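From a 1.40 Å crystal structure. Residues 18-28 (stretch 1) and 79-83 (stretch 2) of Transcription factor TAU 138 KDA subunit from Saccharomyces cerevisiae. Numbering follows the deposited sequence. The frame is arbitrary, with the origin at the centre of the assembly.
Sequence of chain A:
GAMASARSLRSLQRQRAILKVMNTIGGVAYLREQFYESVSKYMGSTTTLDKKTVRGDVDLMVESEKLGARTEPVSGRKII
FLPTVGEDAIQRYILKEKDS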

ATOM      1  N   ILE A  18      -4.765  -4.811  -0.858  1.00 17.38           N
ATOM      2  CA  ILE A  18      -3.953  -3.719  -0.318  1.00 16.78           C
ATOM      3  C   ILE A  18      -4.632  -3.117   0.910  1.00 18.15           C
ATOM      4  O   ILE A  18      -3.994  -2.894   1.950  1.00 18.54           O
ATOM      5  CB  ILE A  18      -3.731  -2.637  -1.391  1.00 17.05           C
ATOM      6  CG1 ILE A  18      -2.807  -3.178  -2.481  1.00 17.97           C
ATOM      7  CG2 ILE A  18      -3.124  -1.375  -0.800  1.00 18.05           C
ATOM      8  CD1 ILE A  18      -2.883  -2.403  -3.785  1.00 20.21           C
ATOM      9  N   LEU A  19      -5.928  -2.859   0.798  1.00 18.08           N
ATOM     10  CA  LEU A  19      -6.667  -2.304   1.927  1.00 15.64           C
ATOM     11  C   LEU A  19      -6.662  -3.217   3.168  1.00 18.76           C
ATOM     12  O   LEU A  19      -6.407  -2.759   4.308  1.00 19.80           O
ATOM     13  CB  LEU A  19      -8.101  -2.008   1.490  1.00 20.75           C
ATOM     14  CG  LEU A  19      -8.942  -1.154   2.427  1.00 21.43           C
ATOM     15  CD1 LEU A  19      -8.368   0.241   2.544  1.00 23.85           C
ATOM     16  CD2 LEU A  19     -10.364  -1.085   1.913  1.00 23.51           C
ATOM     17  N   LYS A  20      -6.958  -4.500   2.962  1.00 17.86           N
ATOM     18  CA  LYS A  20      -6.967  -5.449   4.086  1.00 19.01           C
ATOM     19  C   LYS A  20      -5.586  -5.577   4.746  1.00 17.97           C
ATOM     20  O   LYS A  20      -5.463  -5.607   5.984  1.00 19.09           O
ATOM     21  CB  LYS A  20      -7.483  -6.826   3.641  1.00 20.83           C
ATOM     22  CG  LYS A  20      -7.409  -7.927   4.703  1.00 24.48           C
ATOM     23  CD  LYS A  20      -8.206  -7.603   5.955  1.00 46.03           C
ATOM     24  CE  LYS A  20      -9.686  -7.873   5.766  1.00 44.78           C
ATOM     25  NZ  LYS A  20     -10.465  -7.395   6.941  1.00 77.07           N
ATOM     26  N   VAL A  21      -4.550  -5.653   3.918  1.00 18.01           N
ATOM     27  CA  VAL A  21      -3.189  -5.732   4.435  1.00 17.41           C
ATOM     28  C   VAL A  21      -2.845  -4.465   5.213  1.00 17.91           C
ATOM     29  O   VAL A  21      -2.285  -4.546   6.308  1.00 18.02           O
ATOM     30  CB  VAL A  21      -2.179  -5.990   3.305  1.00 18.50           C
ATOM     31  CG1 VAL A  21      -0.753  -5.794   3.777  1.00 20.48           C
ATOM     32  CG2 VAL A  21      -2.371  -7.391   2.757  1.00 20.34           C
ATOM     33  N   MET A  22      -3.198  -3.306   4.665  1.00 17.32           N
ATOM     34  CA  MET A  22      -2.929  -2.064   5.379  1.00 17.68           C
ATOM     35  C   MET A  22      -3.616  -2.040   6.735  1.00 18.12           C
ATOM     36  O   MET A  22      -2.999  -1.637   7.730  1.00 19.13           O
ATOM     37  CB  MET A  22      -3.331  -0.849   4.546  1.00 17.51           C
ATOM     38  CG  MET A  22      -2.352  -0.549   3.419  1.00 21.60           C
ATOM     39  SD  MET A  22      -0.712  -0.046   3.994  1.00 19.93           S
ATOM     40  CE  MET A  22      -1.090   1.537   4.753  1.00 21.24           C
ATOM     41  N   ASN A  23      -4.871  -2.483   6.808  1.00 19.79           N
ATOM     42  CA  ASN A  23      -5.493  -2.587   8.128  1.00 20.67           C
ATOM     43  C   ASN A  23      -4.760  -3.563   9.043  1.00 21.60           C
ATOM     44  O   ASN A  23      -4.529  -3.279  10.225  1.00 22.73           O
ATOM     45  CB  ASN A  23      -6.957  -2.992   8.023  1.00 23.70           C
ATOM     46  CG  ASN A  23      -7.865  -1.803   7.845  1.00 32.82           C
ATOM     47  OD1 ASN A  23      -8.332  -1.210   8.817  1.00 53.48           O
ATOM     48  ND2 ASN A  23      -8.095  -1.426   6.602  1.00 27.32           N
ATOM     49  N   THR A  24      -4.402  -4.717   8.495  1.00 19.62           N
ATOM     50  CA  THR A  24      -3.742  -5.757   9.284  1.00 22.45           C
ATOM     51  C   THR A  24      -2.407  -5.302   9.888  1.00 20.04           C
ATOM     52  O   THR A  24      -2.130  -5.572  11.058  1.00 21.38           O
ATOM     53  CB  THR A  24      -3.542  -7.033   8.444  1.00 21.21           C
ATOM     54  OG1 THR A  24      -4.823  -7.505   8.003  1.00 21.74           O
ATOM     55  CG2 THR A  24      -2.878  -8.130   9.250  1.00 23.65           C
ATOM     56  N   ILE A  25      -1.590  -4.605   9.097  1.00 19.12           N
ATOM     57  CA  ILE A  25      -0.249  -4.239   9.549  1.00 21.77           C
ATOM     58  C   ILE A  25      -0.161  -2.934  10.350  1.00 19.86           C
ATOM     59  O   ILE A  25       0.936  -2.513  10.711  1.00 24.68           O
ATOM     60  CB  ILE A  25       0.749  -4.211   8.370  1.00 21.57           C
ATOM     61  CG1 ILE A  25       0.412  -3.062   7.417  1.00 20.38           C
ATOM     62  CG2 ILE A  25       0.758  -5.575   7.673  1.00 23.42           C
ATOM     63  CD1 ILE A  25       1.220  -3.059   6.135  1.00 23.91           C
ATOM     64  N   GLY A  26      -1.301  -2.319  10.649  1.00 19.34           N
ATOM     65  CA  GLY A  26      -1.342  -1.196  11.577  1.00 21.18           C
ATOM     66  C   GLY A  26      -1.602   0.155  10.937  1.00 21.31           C
ATOM     67  O   GLY A  26      -1.575   1.182  11.625  1.00 23.28           O
ATOM     68  N   GLY A  27      -1.829   0.163   9.628  1.00 19.22           N
ATOM     69  CA  GLY A  27      -2.316   1.346   8.945  1.00 19.69           C
ATOM     70  C   GLY A  27      -1.261   2.271   8.362  1.00 17.55           C
ATOM     71  O   GLY A  27      -1.613   3.303   7.793  1.00 19.40           O
ATOM     72  N   VAL A  28       0.011   1.900   8.488  1.00 18.37           N
ATOM     73  CA  VAL A  28       1.125   2.699   7.975  1.00 17.94           C
ATOM     74  C   VAL A  28       2.166   1.746   7.419  1.00 18.92           C
ATOM     75  O   VAL A  28       2.486   0.732   8.054  1.00 19.90           O
ATOM     76  CB  VAL A  28       1.787   3.549   9.077  1.00 20.08           C
ATOM     77  CG1 VAL A  28       2.763   4.533   8.453  1.00 23.39           C
ATOM     78  CG2 VAL A  28       0.748   4.288   9.895  1.00 23.04           C
ATOM     79  N   ILE A  79       5.909   6.748   2.201  1.00 24.94           N
ATOM     80  CA  ILE A  79       4.988   6.187   3.175  1.00 24.60           C
ATOM     81  C   ILE A  79       3.587   6.210   2.599  1.00 22.01           C
ATOM     82  O   ILE A  79       3.155   7.233   2.052  1.00 22.49           O
ATOM     83  CB  ILE A  79       4.932   7.016   4.478  1.00 27.88           C
ATOM     84  CG1 ILE A  79       6.323   7.415   4.961  1.00 50.94           C
ATOM     85  CG2 ILE A  79       4.205   6.233   5.561  1.00 32.30           C
ATOM     86  CD1 ILE A  79       6.294   8.437   6.084  1.00 67.21           C
ATOM     87  N   ILE A  80       2.888   5.082   2.729  1.00 20.95           N
ATOM     88  CA  ILE A  80       1.447   5.041   2.507  1.00 20.06           C
ATOM     89  C   ILE A  80       0.754   4.765   3.832  1.00 19.45           C
ATOM     90  O   ILE A  80       1.327   4.133   4.738  1.00 20.66           O
ATOM     91  CB  ILE A  80       1.013   4.008   1.434  1.00 21.28           C
ATOM     92  CG1 ILE A  80       1.520   2.602   1.763  1.00 21.40           C
ATOM     93  CG2 ILE A  80       1.485   4.466   0.056  1.00 24.32           C
ATOM     94  CD1 ILE A  80       0.829   1.512   0.951  1.00 25.83           C
ATOM     95  N   PHE A  81      -0.465   5.275   3.957  1.00 19.19           N
ATOM     96  CA  PHE A  81      -1.195   5.120   5.202  1.00 19.05           C
ATOM     97  C   PHE A  81      -2.700   5.194   5.003  1.00 20.25           C
ATOM     98  O   PHE A  81      -3.181   5.812   4.065  1.00 21.31           O
ATOM     99  CB  PHE A  81      -0.725   6.156   6.241  1.00 22.45           C
ATOM    100  CG  PHE A  81      -0.735   7.576   5.750  1.00 23.09           C
ATOM    101  CD1 PHE A  81       0.350   8.090   5.062  1.00 25.97           C
ATOM    102  CD2 PHE A  81      -1.812   8.407   6.003  1.00 23.37           C
ATOM    103  CE1 PHE A  81       0.352   9.399   4.621  1.00 30.73           C
ATOM    104  CE2 PHE A  81      -1.817   9.715   5.564  1.00 27.63           C
ATOM    105  CZ  PHE A  81      -0.732  10.213   4.874  1.00 25.58           C
ATOM    106  N   LEU A  82      -3.434   4.529   5.889  1.00 19.72           N
ATOM    107  CA  LEU A  82      -4.876   4.706   5.949  1.00 19.85           C
ATOM    108  C   LEU A  82      -5.133   6.143   6.391  1.00 23.42           C
ATOM    109  O   LEU A  82      -4.575   6.588   7.394  1.00 23.19           O
ATOM    110  CB  LEU A  82      -5.501   3.713   6.925  1.00 22.88           C
ATOM    111  CG  LEU A  82      -5.370   2.245   6.524  1.00 21.14           C
ATOM    112  CD1 LEU A  82      -5.921   1.316   7.600  1.00 21.81           C
ATOM    113  CD2 LEU A  82      -6.080   1.969   5.202  1.00 23.65           C
ATOM    114  N   PRO A  83      -5.954   6.889   5.636  1.00 22.78           N
ATOM    115  CA  PRO A  83      -6.076   8.331   5.885  1.00 25.78           C
ATOM    116  C   PRO A  83      -6.452   8.719   7.313  1.00 26.48           C
ATOM    117  O   PRO A  83      -6.130   9.838   7.719  1.00 33.42           O
ATOM    118  CB  PRO A  83      -7.189   8.751   4.926  1.00 28.54           C
ATOM    119  CG  PRO A  83      -7.105   7.778   3.816  1.00 32.66           C
ATOM    120  CD  PRO A  83      -6.724   6.476   4.448  1.00 27.35           C
TER

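L82, just past the end of the strand that runs through F81, carries the largest share of the contact between the two stretches. Its backbone is fixed by the single hydrogen bond across the interface, from L82 N to G27 O (2.9 Å). Its side chain (chi1 m, chi2 t) lies against the helix, with CD2 3.9 Å from L19 CD1 and 4.0 Å from M22 CB, while CD1 rests 3.6 Å from N23 ND2. That amide is not left unpaired by its apolar neighbour, since N23 ND2 donates to L19 O (3.1 Å) one turn back.

M22, whose CA-to-CB bond points toward the strand, extends the apolar contact in an all-m conformation. Its SD lies 3.7 Å from I80 CD1, and its CE reaches the strand backbone, 3.5 Å from I80 O and 3.6 Å from F81 CA.

The helix closes in a Schellman motif in which G26 and G27 both adopt positive phi, angles at which a CB would jam against the preceding carbonyl oxygen. The chain then enters an antiparallel bridge, V28 with F81, a non-hydrogen-bonded pair. Here CA-H...O contacts supplement the bonding: F81 CA to G27 O at 3.2 Å and V28 CA to I80 O at 3.5 Å. V28 CG1 also packs on I79 CG2 (3.7 Å).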